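PDB 3C3P: methyltransferase from Geobacter sulfurreducens PCA, which probably transfers a methyl group from S-adenosyl-L-methionine to an oxygen atom of an acceptor molecule. Local coordinates for residues 70-73 with 74-78. Residues are numbered along the deposited sequence; the frame is centred on the assembly and turned at random.
Sequences ASWW and FARAI
R76 sets its CD over one face of the six-membered ring of W72, four residues earlier, in a CH-pi contact: R76 CD sits 3.6 Å from the centroid of that W72 ring, only 17° off the ring normal. The guanidinium does not stack on the indole; its plane stands 84° from that of the ring, and R76 NH1 comes edge-on to W72 CH2 at 3.4 Å. With CG anti to the backbone N (chi1 -175°), W72 swings its ring alongside the arginine, while the bend of R76 at chi3 carries the charged end past the rim to a salt bridge with D22. Long and flexible, arginine suits this exposed position because its CD can lie on an aromatic face while its charged end reaches D22. The rim of the W72 indole points at a face of W73, with W72 CZ3 over the centre of the W73 ring. A leucine in place of W72 would probably leave R76 CD without its aromatic face and the guanidinium freer to swing from D22.

Helical backbone bonds set this spacing: F74 N to A70 O is 3.0 Å and nearly straight, A75 N to S71 O is 2.8 Å, and R76 N to W72 O is weak at 3.4 Å. D65 accepts from S71 OG through OD2 and from A70 N through OD1, a place for a small hydroxyl residue.

In this beta-alpha-beta unit of the Rossmann-like methyltransferase fold, small A70 and apolar F74 pack on strand 59-63, F74 also meets strand 83-88, and W73 and A77 touch helix 42-55.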
loop_
_atom_site.group_PDB
_atom_site.type_symbol
_atom_site.label_atom_id
_atom_site.label_comp_id
_atom_site.label_asym_id
_atom_site.label_seq_id
_atom_site.Cartn_x
_atom_site.Cartn_y
_atom_site.Cartn_z
ATOM N N ALA A 70 -6.159 -1.591 15.731
ATOM C CA ALA A 70 -6.281 -1.027 14.376
ATOM C C ALA A 70 -6.554 0.466 14.445
ATOM O O ALA A 70 -5.965 1.275 13.723
ATOM C CB ALA A 70 -7.408 -1.745 13.577
ATOM N N SER A 71 -7.432 0.822 15.367
ATOM C CA SER A 71 -7.839 2.227 15.568
ATOM C C SER A 71 -6.664 3.069 16.037
ATOM O O SER A 71 -6.566 4.256 15.738
ATOM C CB SER A 71 -8.986 2.311 16.573
ATOM O OG SER A 71 -10.112 1.575 16.121
ATOM N N TRP A 72 -5.751 2.422 16.752
ATOM C CA TRP A 72 -4.588 3.114 17.271
ATOM C C TRP A 72 -3.718 3.560 16.085
ATOM O O TRP A 72 -3.281 4.716 16.015
ATOM C CB TRP A 72 -3.837 2.233 18.271
ATOM C CG TRP A 72 -2.740 2.934 18.883
ATOM C CD1 TRP A 72 -2.786 3.755 19.991
ATOM C CD2 TRP A 72 -1.398 2.931 18.449
ATOM N NE1 TRP A 72 -1.537 4.247 20.263
ATOM C CE2 TRP A 72 -0.668 3.761 19.323
ATOM C CE3 TRP A 72 -0.732 2.312 17.407
ATOM C CZ2 TRP A 72 0.695 3.969 19.181
ATOM C CZ3 TRP A 72 0.625 2.532 17.268
ATOM C CH2 TRP A 72 1.317 3.345 18.138
ATOM N N TRP A 73 -3.518 2.651 15.135
ATOM C CA TRP A 73 -2.687 2.939 13.938
ATOM C C TRP A 73 -3.317 4.002 13.059
ATOM O O TRP A 73 -2.660 4.938 12.594
ATOM C CB TRP A 73 -2.395 1.677 13.109
ATOM C CG TRP A 73 -1.472 0.728 13.805
ATOM C CD1 TRP A 73 -1.824 -0.366 14.549
ATOM C CD2 TRP A 73 -0.051 0.817 13.865
ATOM N NE1 TRP A 73 -0.690 -0.975 15.052
ATOM C CE2 TRP A 73 0.406 -0.257 14.663
ATOM C CE3 TRP A 73 0.885 1.727 13.359
ATOM C CZ2 TRP A 73 1.752 -0.474 14.921
ATOM C CZ3 TRP A 73 2.221 1.514 13.627
ATOM C CH2 TRP A 73 2.641 0.421 14.408
ATOM N N PHE A 74 -4.616 3.860 12.862
ATOM C CA PHE A 74 -5.368 4.818 12.042
ATOM C C PHE A 74 -5.478 6.221 12.678
ATOM O O PHE A 74 -5.382 7.246 11.980
ATOM C CB PHE A 74 -6.771 4.299 11.707
ATOM C CG PHE A 74 -6.786 3.134 10.759
ATOM C CD1 PHE A 74 -6.269 3.277 9.470
ATOM C CD2 PHE A 74 -7.397 1.947 11.096
ATOM C CE1 PHE A 74 -6.299 2.228 8.556
ATOM C CE2 PHE A 74 -7.439 0.893 10.175
ATOM C CZ PHE A 74 -6.893 1.042 8.907
ATOM N N ALA A 75 -5.696 6.266 13.992
ATOM C CA ALA A 75 -5.857 7.543 14.704
ATOM C C ALA A 75 -4.633 8.434 14.558
ATOM O O ALA A 75 -4.725 9.659 14.483
ATOM C CB ALA A 75 -6.169 7.312 16.207
ATOM N N ARG A 76 -3.497 7.776 14.520
ATOM C CA ARG A 76 -2.194 8.439 14.420
ATOM C C ARG A 76 -1.950 9.052 13.059
ATOM O O ARG A 76 -1.114 9.934 12.910
ATOM C CB ARG A 76 -1.053 7.436 14.680
ATOM C CG ARG A 76 -1.085 6.765 16.050
ATOM C CD ARG A 76 0.288 6.209 16.460
ATOM N NE ARG A 76 1.309 7.256 16.318
ATOM C CZ ARG A 76 2.487 7.306 16.928
ATOM N NH1 ARG A 76 2.822 6.427 17.866
ATOM N NH2 ARG A 76 3.308 8.315 16.643
ATOM N N ALA A 77 -2.719 8.575 12.084
ATOM C CA ALA A 77 -2.579 8.967 10.669
ATOM C C ALA A 77 -3.525 10.023 10.146
ATOM O O ALA A 77 -3.393 10.452 9.003
ATOM C CB ALA A 77 -2.724 7.692 9.779
ATOM N N ILE A 78 -4.456 10.455 10.983
ATOM C CA ILE A 78 -5.472 11.430 10.543
ATOM C C ILE A 78 -5.454 12.771 11.260
ATOM O O ILE A 78 -4.940 12.916 12.381
ATOM C CB ILE A 78 -6.925 10.817 10.655
ATOM C CG1 ILE A 78 -7.332 10.636 12.112
ATOM C CG2 ILE A 78 -7.039 9.459 9.888
ATOM C CD1 ILE A 78 -8.806 10.358 12.308
#